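Local structure of tryparedoxin (3S9F) at residues T67-E75 and A99-L107; G48-W59 and N82-D91. The protein has a thioredoxin fold and probably acts as a disulfide reductase, passing electrons through a redox-active cysteine pair to tryparedoxin peroxidase in the detoxification pathway of Leishmania. All blocks are in the same frame, centred on the assembly; numbering follows the deposited sequence.

How the contacts relate
Contact 2 is the parallel pairing of strands 50-56 and 83-89 at the centre of the chain. Contact 1, its centre about 9 Å from that of contact 2, lies against the same sheet, where helix 61-77 meets the end of helix 94-101 and the turn after it. The segments alternate along the chain: 48-59, 67-75, 82-91, 99-107, so the helix of contact 1 is the crossover between the two strands of contact 2. Helix and turn pack against the strand pair and are tied to it by two probable hydrogen bonds, Tyr-100 OH to Ser-56 OG and Tyr-74 OH to Glu-84 OE2, near the Cys-60/Cys-63 pair, which can form a disulfide.

Contact 1: residues T67-E75 and A99-L107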
loop_
_atom_site.group_PDB
_atom_site.type_symbol
_atom_site.label_atom_id
_atom_site.label_comp_id
_atom_site.label_asym_id
_atom_site.label_seq_id
_atom_site.Cartn_x
_atom_site.Cartn_y
_atom_site.Cartn_z
ATOM N N THR A 67 12.138 -19.082 13.733
ATOM C CA THR A 67 12.865 -18.114 12.904
ATOM C C THR A 67 14.271 -18.596 12.475
ATOM O O THR A 67 14.624 -18.497 11.303
ATOM C CB THR A 67 12.908 -16.724 13.577
ATOM O OG1 THR A 67 11.585 -16.173 13.587
ATOM C CG2 THR A 67 13.838 -15.769 12.829
ATOM N N PRO A 68 15.074 -19.143 13.415
ATOM C CA PRO A 68 16.375 -19.659 12.976
ATOM C C PRO A 68 16.298 -20.711 11.859
ATOM O O PRO A 68 17.134 -20.675 10.957
ATOM C CB PRO A 68 16.963 -20.277 14.254
ATOM C CG PRO A 68 16.339 -19.505 15.350
ATOM C CD PRO A 68 14.936 -19.207 14.884
ATOM N N GLN A 69 15.321 -21.618 11.918
ATOM C CA GLN A 69 15.124 -22.609 10.849
ATOM C C GLN A 69 14.724 -21.963 9.524
ATOM O O GLN A 69 15.232 -22.326 8.458
ATOM C CB GLN A 69 14.051 -23.633 11.210
ATOM C CG GLN A 69 13.913 -24.706 10.107
ATOM C CD GLN A 69 13.102 -25.920 10.516
ATOM O OE1 GLN A 69 12.611 -26.006 11.651
ATOM N NE2 GLN A 69 12.967 -26.880 9.590
ATOM N N LEU A 70 13.792 -21.022 9.604
ATOM C CA LEU A 70 13.384 -20.277 8.404
ATOM C C LEU A 70 14.556 -19.482 7.803
ATOM O O LEU A 70 14.723 -19.447 6.584
ATOM C CB LEU A 70 12.187 -19.377 8.730
ATOM C CG LEU A 70 11.556 -18.658 7.534
ATOM C CD1 LEU A 70 11.061 -19.635 6.466
ATOM C CD2 LEU A 70 10.431 -17.723 8.046
ATOM N N VAL A 71 15.381 -18.868 8.649
ATOM C CA VAL A 71 16.591 -18.159 8.167
ATOM C C VAL A 71 17.511 -19.100 7.379
ATOM O O VAL A 71 17.982 -18.770 6.276
ATOM C CB VAL A 71 17.369 -17.468 9.317
ATOM C CG1 VAL A 71 18.739 -16.991 8.829
ATOM C CG2 VAL A 71 16.587 -16.285 9.833
ATOM N N GLU A 72 17.739 -20.281 7.939
ATOM C CA GLU A 72 18.588 -21.270 7.296
ATOM C C GLU A 72 17.961 -21.744 5.969
ATOM O O GLU A 72 18.657 -21.861 4.960
ATOM C CB GLU A 72 18.838 -22.433 8.255
ATOM C CG GLU A 72 19.957 -23.366 7.853
ATOM C CD GLU A 72 19.979 -24.658 8.679
ATOM O OE1 GLU A 72 19.156 -24.812 9.621
ATOM O OE2 GLU A 72 20.819 -25.527 8.378
ATOM N N PHE A 73 16.650 -21.989 5.976
ATOM C CA PHE A 73 15.944 -22.443 4.776
ATOM C C PHE A 73 16.012 -21.403 3.659
ATOM O O PHE A 73 16.263 -21.746 2.505
ATOM C CB PHE A 73 14.474 -22.789 5.073
ATOM C CG PHE A 73 13.756 -23.401 3.895
ATOM C CD1 PHE A 73 12.881 -22.639 3.113
ATOM C CD2 PHE A 73 13.973 -24.737 3.553
ATOM C CE1 PHE A 73 12.229 -23.216 2.011
ATOM C CE2 PHE A 73 13.331 -25.319 2.462
ATOM C CZ PHE A 73 12.453 -24.556 1.689
ATOM N N TYR A 74 15.781 -20.136 4.013
ATOM C CA TYR A 74 15.903 -19.013 3.077
ATOM C C TYR A 74 17.313 -18.846 2.475
ATOM O O TYR A 74 17.468 -18.734 1.247
ATOM C CB TYR A 74 15.521 -17.745 3.798
ATOM C CG TYR A 74 15.544 -16.492 2.965
ATOM C CD1 TYR A 74 14.374 -15.994 2.385
ATOM C CD2 TYR A 74 16.728 -15.773 2.809
ATOM C CE1 TYR A 74 14.393 -14.809 1.658
ATOM C CE2 TYR A 74 16.770 -14.603 2.072
ATOM C CZ TYR A 74 15.595 -14.112 1.516
ATOM O OH TYR A 74 15.644 -12.931 0.818
ATOM N N GLU A 75 18.329 -18.815 3.332
ATOM C CA GLU A 75 19.715 -18.659 2.853
ATOM C C GLU A 75 20.084 -19.731 1.835
ATOM O O GLU A 75 20.702 -19.440 0.813
ATOM C CB GLU A 75 20.697 -18.639 4.023
ATOM C CG GLU A 75 20.581 -17.344 4.831
ATOM C CD GLU A 75 21.309 -17.386 6.155
ATOM O OE1 GLU A 75 21.896 -18.431 6.503
ATOM O OE2 GLU A 75 21.278 -16.357 6.866
ATOM N N ALA A 99 15.715 -5.142 16.547
ATOM C CA ALA A 99 16.608 -6.194 17.122
ATOM C C ALA A 99 16.312 -7.545 16.454
ATOM O O ALA A 99 17.227 -8.332 16.148
ATOM C CB ALA A 99 16.427 -6.305 18.627
ATOM N N TYR A 100 15.022 -7.813 16.281
ATOM C CA TYR A 100 14.535 -9.062 15.688
ATOM C C TYR A 100 14.742 -9.119 14.184
ATOM O O TYR A 100 15.223 -10.126 13.656
ATOM C CB TYR A 100 13.058 -9.274 16.072
ATOM C CG TYR A 100 12.457 -10.634 15.733
ATOM C CD1 TYR A 100 13.198 -11.817 15.863
ATOM C CD2 TYR A 100 11.135 -10.727 15.330
ATOM C CE1 TYR A 100 12.610 -13.072 15.548
ATOM C CE2 TYR A 100 10.539 -11.962 15.034
ATOM C CZ TYR A 100 11.278 -13.109 15.154
ATOM O OH TYR A 100 10.690 -14.308 14.879
ATOM N N TYR A 101 14.394 -8.042 13.486
ATOM C CA TYR A 101 14.550 -8.032 12.033
ATOM C C TYR A 101 16.028 -8.117 11.646
ATOM O O TYR A 101 16.381 -8.672 10.606
ATOM C CB TYR A 101 13.916 -6.780 11.420
ATOM C CG TYR A 101 14.145 -6.679 9.922
ATOM C CD1 TYR A 101 13.701 -7.687 9.045
ATOM C CD2 TYR A 101 14.793 -5.569 9.382
ATOM C CE1 TYR A 101 13.909 -7.576 7.665
ATOM C CE2 TYR A 101 15.021 -5.455 8.014
ATOM C CZ TYR A 101 14.574 -6.460 7.165
ATOM O OH TYR A 101 14.802 -6.355 5.815
ATOM N N ALA A 102 16.897 -7.613 12.511
ATOM C CA ALA A 102 18.353 -7.696 12.281
ATOM C C ALA A 102 18.860 -9.131 12.112
ATOM O O ALA A 102 19.900 -9.361 11.483
ATOM C CB ALA A 102 19.117 -7.012 13.439
ATOM N N LYS A 103 18.127 -10.085 12.685
ATOM C CA LYS A 103 18.470 -11.508 12.602
ATOM C C LYS A 103 18.012 -12.142 11.273
ATOM O O LYS A 103 18.342 -13.293 10.981
ATOM C CB LYS A 103 17.838 -12.251 13.781
ATOM C CG LYS A 103 18.414 -11.802 15.123
ATOM C CD LYS A 103 17.774 -12.520 16.291
ATOM C CE LYS A 103 18.628 -12.327 17.527
ATOM N NZ LYS A 103 17.919 -12.712 18.767
ATOM N N MET A 104 17.247 -11.392 10.489
ATOM C CA MET A 104 16.634 -11.929 9.258
ATOM C C MET A 104 17.306 -11.424 7.995
ATOM O O MET A 104 17.688 -10.256 7.924
ATOM C CB MET A 104 15.152 -11.561 9.217
ATOM C CG MET A 104 14.387 -12.082 10.403
ATOM S SD MET A 104 12.772 -11.307 10.476
ATOM C CE MET A 104 12.195 -12.035 11.981
ATOM N N PRO A 105 17.439 -12.284 6.999
ATOM C CA PRO A 105 18.100 -11.933 5.738
ATOM C C PRO A 105 17.142 -11.438 4.665
ATOM O O PRO A 105 17.566 -11.113 3.574
ATOM C CB PRO A 105 18.677 -13.264 5.279
ATOM C CG PRO A 105 17.818 -14.268 5.873
ATOM C CD PRO A 105 17.353 -13.734 7.181
ATOM N N TRP A 106 15.861 -11.405 4.987
ATOM C CA TRP A 106 14.842 -11.044 4.025
ATOM C C TRP A 106 14.302 -9.616 4.173
ATOM O O TRP A 106 14.954 -8.766 4.728
ATOM C CB TRP A 106 13.718 -12.078 4.052
ATOM C CG TRP A 106 13.224 -12.370 5.398
ATOM C CD1 TRP A 106 12.501 -11.547 6.189
ATOM C CD2 TRP A 106 13.393 -13.582 6.135
ATOM N NE1 TRP A 106 12.211 -12.154 7.370
ATOM C CE2 TRP A 106 12.746 -13.411 7.362
ATOM C CE3 TRP A 106 14.035 -14.790 5.881
ATOM C CZ2 TRP A 106 12.724 -14.392 8.322
ATOM C CZ3 TRP A 106 14.001 -15.753 6.824
ATOM C CH2 TRP A 106 13.360 -15.554 8.037
ATOM N N LEU A 107 13.109 -9.379 3.640
ATOM C CA LEU A 107 12.493 -8.052 3.620
ATOM C C LEU A 107 11.534 -7.808 4.781
ATOM O O LEU A 107 11.156 -8.720 5.444
ATOM C CB LEU A 107 11.689 -7.878 2.335
ATOM C CG LEU A 107 12.383 -8.166 1.000
ATOM C CD1 LEU A 107 11.496 -7.933 -0.189
ATOM C CD2 LEU A 107 13.585 -7.321 0.916
#
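Trp-106 turns the benzo edge of its indole onto the face of Tyr-74 in an edge-to-face stack, with the six-membered rings 5.4 Å apart between centroids and their planes at 69°. CE3 is the atom that sits over the tyrosine, toward its rim. A chi1 of 50°, which puts CG on the same side as both backbone neighbours of CA, swings the indole back against helix 61-77, the crossover helix of the thioredoxin fold. There its far corner crosses Leu-70 at about a right angle, CH2 lying 3.6 Å from Leu-70 CG.

Pro-105 fills the next place along the helix. Its CG slides past the Tyr-74 ring, 3.6 Å from CD2, while its CD packs 3.8 Å from Val-71 CG2, and that same methyl also lies against the carbonyl of Lys-103. Met-104 lays CB on one face of the indole; its extended chain carries CE over the centre of the Tyr-100 ring, 3.4 Å above the plane, and CE just touches Thr-67 CG2.

The polar end of the contact lies at the edge of that ring, where Thr-67 and Tyr-100 approach from opposite directions and join their hydroxyls. The modelled OG1 to OH distance of 2.4 Å is very short, so its exact value is doubtful. The hydroxyl chain runs on to Tyr-54 from Thr-67 and to Ser-56 from Tyr-100. Tyr-101 OH donates to Trp-106 O over 2.6 Å, in the carbonyl plane on a lone pair; Gln-37 bonds both atoms as well.

Chemically the contact is an apolar wedge of indole, proline and methionine beside one buried hydroxyl chain. Tyr-74, whose OH reaches Glu-84, and Tyr-100, which touches the CxxC residues, make the same division: rings for packing, hydroxyls bonded to polar partners.

Contact 2: residues G48-W59 and N82-D91; sequences GKTVFFYFSASW and NFEIILASWD
Phe-52 and Ile-86 sit in the tight middle of this parallel pairing, where Ile-86 N gives a 2.8 Å hydrogen bond to Phe-52 O. Flanking backbone bonds continue the ladder from Thr-50 to Ala-88. On one face Val-51 CG1 meets Ile-86 CD1 at 3.6 Å, Phe-53 lies alongside Ile-86, and Ala-88 CB makes a CH-pi contact over the Phe-55 ring. The other face carries Phe-52, its edge toward the face of Phe-83 with planes at 87°, then Ile-85 against Tyr-54 CB.

The start is looser. Asn-82 ND2 reaches Gly-48 O only weakly, and a water bridges Lys-49 NZ and Glu-84 OE1, whose OE2 is bonded by Tyr-74 OH; a second water links Thr-50 OG1 to Asn-82 O. A local gap follows at buried Ser-56 N, which finds no partner in the model. Beyond it the chains are tied again: Trp-90 N bonds Ser-56 O, and Asp-91 grips Ser-58 twice, OD1 meeting OG at 2.6 Å and OD2 the amide N at 2.9 Å. Exposed Trp-59 adds a weak bond from NE1 to Trp-90 O.

These are the parallel strands of the thioredoxin-fold beta-alpha-beta unit 50-56, 61-77, 83-89. Strand 131-136 pairs antiparallel with the other edge of 50-56, and 107-108 with the far side of 83-89. Helix 61-77 covers Tyr-54 and Ile-85, helix 114-123 Phe-53 and Phe-55; Val-24 of the second subunit packs on Val-51.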
loop_
_atom_site.group_PDB
_atom_site.type_symbol
_atom_site.label_atom_id
_atom_site.label_comp_id
_atom_site.label_asym_id
_atom_site.label_seq_id
_atom_site.Cartn_x
_atom_site.Cartn_y
_atom_site.Cartn_z
ATOM N N GLY A 48 7.455 -12.615 -10.443
ATOM C CA GLY A 48 7.551 -14.030 -10.810
ATOM C C GLY A 48 7.975 -15.001 -9.723
ATOM O O GLY A 48 8.219 -16.181 -9.999
ATOM N N LYS A 49 8.064 -14.514 -8.487
ATOM C CA LYS A 49 8.479 -15.344 -7.356
ATOM C C LYS A 49 7.272 -15.861 -6.542
ATOM O O LYS A 49 6.140 -15.388 -6.704
ATOM C CB LYS A 49 9.414 -14.540 -6.433
ATOM C CG LYS A 49 10.703 -14.047 -7.091
ATOM C CD LYS A 49 11.543 -13.185 -6.153
ATOM C CE LYS A 49 12.960 -13.024 -6.686
ATOM N NZ LYS A 49 13.807 -12.184 -5.795
ATOM N N THR A 50 7.504 -16.828 -5.657
ATOM C CA THR A 50 6.544 -17.080 -4.591
ATOM C C THR A 50 6.972 -16.107 -3.506
ATOM O O THR A 50 8.169 -15.960 -3.267
ATOM C CB THR A 50 6.659 -18.525 -4.043
ATOM O OG1 THR A 50 6.359 -19.443 -5.101
ATOM C CG2 THR A 50 5.671 -18.759 -2.923
ATOM N N VAL A 51 6.015 -15.406 -2.891
ATOM C CA VAL A 51 6.354 -14.453 -1.835
ATOM C C VAL A 51 5.646 -14.917 -0.570
ATOM O O VAL A 51 4.490 -15.304 -0.625
ATOM C CB VAL A 51 5.947 -12.972 -2.210
ATOM C CG1 VAL A 51 6.044 -12.054 -0.975
ATOM C CG2 VAL A 51 6.831 -12.399 -3.326
ATOM N N PHE A 52 6.334 -14.866 0.570
ATOM C CA PHE A 52 5.737 -15.249 1.836
ATOM C C PHE A 52 5.628 -14.033 2.724
ATOM O O PHE A 52 6.556 -13.238 2.790
ATOM C CB PHE A 52 6.627 -16.265 2.562
ATOM C CG PHE A 52 6.675 -17.588 1.894
ATOM C CD1 PHE A 52 7.647 -17.868 0.927
ATOM C CD2 PHE A 52 5.767 -18.573 2.242
ATOM C CE1 PHE A 52 7.692 -19.122 0.303
ATOM C CE2 PHE A 52 5.808 -19.827 1.627
ATOM C CZ PHE A 52 6.771 -20.091 0.653
ATOM N N PHE A 53 4.492 -13.884 3.394
ATOM C CA PHE A 53 4.431 -12.983 4.555
ATOM C C PHE A 53 4.723 -13.817 5.796
ATOM O O PHE A 53 4.110 -14.866 6.003
ATOM C CB PHE A 53 3.055 -12.341 4.685
ATOM C CG PHE A 53 2.763 -11.325 3.628
ATOM C CD1 PHE A 53 3.518 -10.157 3.545
ATOM C CD2 PHE A 53 1.732 -11.539 2.715
ATOM C CE1 PHE A 53 3.244 -9.209 2.580
ATOM C CE2 PHE A 53 1.454 -10.590 1.734
ATOM C CZ PHE A 53 2.215 -9.437 1.660
ATOM N N TYR A 54 5.670 -13.369 6.625
ATOM C CA TYR A 54 6.016 -14.113 7.828
ATOM C C TYR A 54 5.541 -13.283 9.010
ATOM O O TYR A 54 6.037 -12.173 9.230
ATOM C CB TYR A 54 7.543 -14.287 7.916
ATOM C CG TYR A 54 8.029 -15.032 9.136
ATOM C CD1 TYR A 54 9.155 -14.588 9.834
ATOM C CD2 TYR A 54 7.379 -16.195 9.578
ATOM C CE1 TYR A 54 9.618 -15.292 10.995
ATOM C CE2 TYR A 54 7.818 -16.888 10.712
ATOM C CZ TYR A 54 8.946 -16.435 11.391
ATOM O OH TYR A 54 9.366 -17.134 12.498
ATOM N N PHE A 55 4.555 -13.809 9.731
ATOM C CA PHE A 55 3.976 -13.127 10.904
ATOM C C PHE A 55 4.677 -13.661 12.126
ATOM O O PHE A 55 4.619 -14.857 12.403
ATOM C CB PHE A 55 2.461 -13.410 10.968
ATOM C CG PHE A 55 1.697 -12.905 9.744
ATOM C CD1 PHE A 55 1.630 -13.675 8.561
ATOM C CD2 PHE A 55 1.095 -11.663 9.765
ATOM C CE1 PHE A 55 0.958 -13.202 7.429
ATOM C CE2 PHE A 55 0.402 -11.168 8.656
ATOM C CZ PHE A 55 0.327 -11.952 7.461
ATOM N N SER A 56 5.385 -12.791 12.855
ATOM C CA SER A 56 6.180 -13.248 13.971
ATOM C C SER A 56 6.446 -12.044 14.870
ATOM O O SER A 56 6.122 -10.916 14.510
ATOM C CB SER A 56 7.505 -13.821 13.462
ATOM O OG SER A 56 8.186 -14.458 14.512
ATOM N N ALA A 57 7.038 -12.286 16.033
ATOM C CA ALA A 57 7.382 -11.197 16.960
ATOM C C ALA A 57 8.542 -11.628 17.828
ATOM O O ALA A 57 8.694 -12.828 18.155
ATOM C CB ALA A 57 6.189 -10.832 17.838
ATOM N N SER A 58 9.345 -10.641 18.226
ATOM C CA SER A 58 10.527 -10.874 19.055
ATOM C C SER A 58 10.164 -11.508 20.407
ATOM O O SER A 58 10.988 -12.177 21.007
ATOM C CB SER A 58 11.247 -9.544 19.296
ATOM O OG SER A 58 10.463 -8.739 20.173
ATOM N N TRP A 59 8.916 -11.308 20.837
ATOM C CA TRP A 59 8.439 -11.632 22.195
ATOM C C TRP A 59 7.744 -13.001 22.294
ATOM O O TRP A 59 7.332 -13.462 23.373
ATOM C CB TRP A 59 7.524 -10.498 22.699
ATOM C CG TRP A 59 6.377 -10.097 21.777
ATOM C CD1 TRP A 59 6.253 -8.905 21.086
ATOM C CD2 TRP A 59 5.193 -10.845 21.485
ATOM N NE1 TRP A 59 5.084 -8.887 20.389
ATOM C CE2 TRP A 59 4.409 -10.059 20.607
ATOM C CE3 TRP A 59 4.721 -12.107 21.858
ATOM C CZ2 TRP A 59 3.181 -10.502 20.092
ATOM C CZ3 TRP A 59 3.501 -12.540 21.360
ATOM C CH2 TRP A 59 2.741 -11.737 20.482
ATOM N N ASN A 82 13.340 -19.745 -5.945
ATOM C CA ASN A 82 12.741 -18.496 -6.447
ATOM C C ASN A 82 11.656 -17.901 -5.526
ATOM O O ASN A 82 10.506 -17.694 -5.937
ATOM C CB ASN A 82 12.195 -18.701 -7.876
ATOM C CG ASN A 82 11.868 -17.395 -8.566
ATOM O OD1 ASN A 82 12.581 -16.404 -8.410
ATOM N ND2 ASN A 82 10.760 -17.375 -9.312
ATOM N N PHE A 83 12.008 -17.654 -4.271
ATOM C CA PHE A 83 11.027 -17.051 -3.356
ATOM C C PHE A 83 11.610 -15.885 -2.566
ATOM O O PHE A 83 12.831 -15.720 -2.498
ATOM C CB PHE A 83 10.362 -18.107 -2.444
ATOM C CG PHE A 83 11.290 -18.756 -1.442
ATOM C CD1 PHE A 83 11.858 -20.002 -1.704
ATOM C CD2 PHE A 83 11.535 -18.157 -0.192
ATOM C CE1 PHE A 83 12.698 -20.638 -0.771
ATOM C CE2 PHE A 83 12.387 -18.781 0.753
ATOM C CZ PHE A 83 12.970 -20.019 0.463
ATOM N N GLU A 84 10.722 -15.045 -2.031
ATOM C CA GLU A 84 11.117 -13.961 -1.139
ATOM C C GLU A 84 10.295 -14.035 0.131
ATOM O O GLU A 84 9.206 -14.620 0.143
ATOM C CB GLU A 84 10.954 -12.590 -1.848
ATOM C CG GLU A 84 11.485 -11.387 -1.058
ATOM C CD GLU A 84 12.934 -11.557 -0.635
ATOM O OE1 GLU A 84 13.828 -11.127 -1.402
ATOM O OE2 GLU A 84 13.183 -12.136 0.448
ATOM N N ILE A 85 10.816 -13.468 1.219
ATOM C CA ILE A 85 10.037 -13.423 2.453
ATOM C C ILE A 85 9.920 -11.984 2.899
ATOM O O ILE A 85 10.896 -11.206 2.816
ATOM C CB ILE A 85 10.619 -14.310 3.577
ATOM C CG1 ILE A 85 10.595 -15.793 3.134
ATOM C CG2 ILE A 85 9.775 -14.174 4.871
ATOM C CD1 ILE A 85 11.218 -16.744 4.151
ATOM N N ILE A 86 8.720 -11.626 3.355
ATOM C CA ILE A 86 8.487 -10.290 3.892
ATOM C C ILE A 86 7.997 -10.405 5.323
ATOM O O ILE A 86 6.929 -10.974 5.568
ATOM C CB ILE A 86 7.409 -9.516 3.067
ATOM C CG1 ILE A 86 7.844 -9.382 1.604
ATOM C CG2 ILE A 86 7.153 -8.124 3.728
ATOM C CD1 ILE A 86 6.739 -8.881 0.641
ATOM N N LEU A 87 8.761 -9.872 6.267
ATOM C CA LEU A 87 8.316 -9.817 7.673
ATOM C C LEU A 87 7.079 -8.934 7.846
ATOM O O LEU A 87 7.047 -7.810 7.344
ATOM C CB LEU A 87 9.457 -9.316 8.573
ATOM C CG LEU A 87 9.080 -9.144 10.054
ATOM C CD1 LEU A 87 8.777 -10.520 10.721
ATOM C CD2 LEU A 87 10.225 -8.428 10.775
ATOM N N ALA A 88 6.054 -9.487 8.520
ATOM C CA ALA A 88 4.861 -8.733 8.906
ATOM C C ALA A 88 4.822 -8.842 10.425
ATOM O O ALA A 88 4.222 -9.770 11.006
ATOM C CB ALA A 88 3.620 -9.333 8.255
ATOM N N SER A 89 5.490 -7.887 11.056
ATOM C CA SER A 89 5.848 -7.995 12.466
ATOM C C SER A 89 4.728 -7.673 13.430
ATOM O O SER A 89 4.039 -6.667 13.273
ATOM C CB SER A 89 7.024 -7.072 12.781
ATOM O OG SER A 89 7.293 -7.155 14.172
ATOM N N TRP A 90 4.562 -8.533 14.433
ATOM C CA TRP A 90 3.658 -8.252 15.530
ATOM C C TRP A 90 4.355 -7.521 16.691
ATOM O O TRP A 90 3.764 -7.355 17.757
ATOM C CB TRP A 90 3.016 -9.542 16.025
ATOM C CG TRP A 90 1.882 -10.058 15.158
ATOM C CD1 TRP A 90 1.600 -9.747 13.849
ATOM C CD2 TRP A 90 0.890 -10.994 15.573
ATOM N NE1 TRP A 90 0.474 -10.450 13.426
ATOM C CE2 TRP A 90 0.032 -11.225 14.469
ATOM C CE3 TRP A 90 0.655 -11.678 16.775
ATOM C CZ2 TRP A 90 -1.063 -12.104 14.540
ATOM C CZ3 TRP A 90 -0.423 -12.542 16.853
ATOM C CH2 TRP A 90 -1.265 -12.763 15.727
ATOM N N ASP A 91 5.581 -7.057 16.472
ATOM C CA ASP A 91 6.244 -6.202 17.467
ATOM C C ASP A 91 5.643 -4.814 17.380
ATOM O O ASP A 91 5.487 -4.261 16.288
ATOM C CB ASP A 91 7.742 -6.113 17.210
ATOM C CG ASP A 91 8.496 -7.296 17.761
ATOM O OD1 ASP A 91 8.558 -7.424 19.001
ATOM O OD2 ASP A 91 9.040 -8.086 16.966
HETATM O O HOH W 1 12.948 -10.072 -3.924
HETATM O O HOH W 2 8.822 -19.978 -6.407
#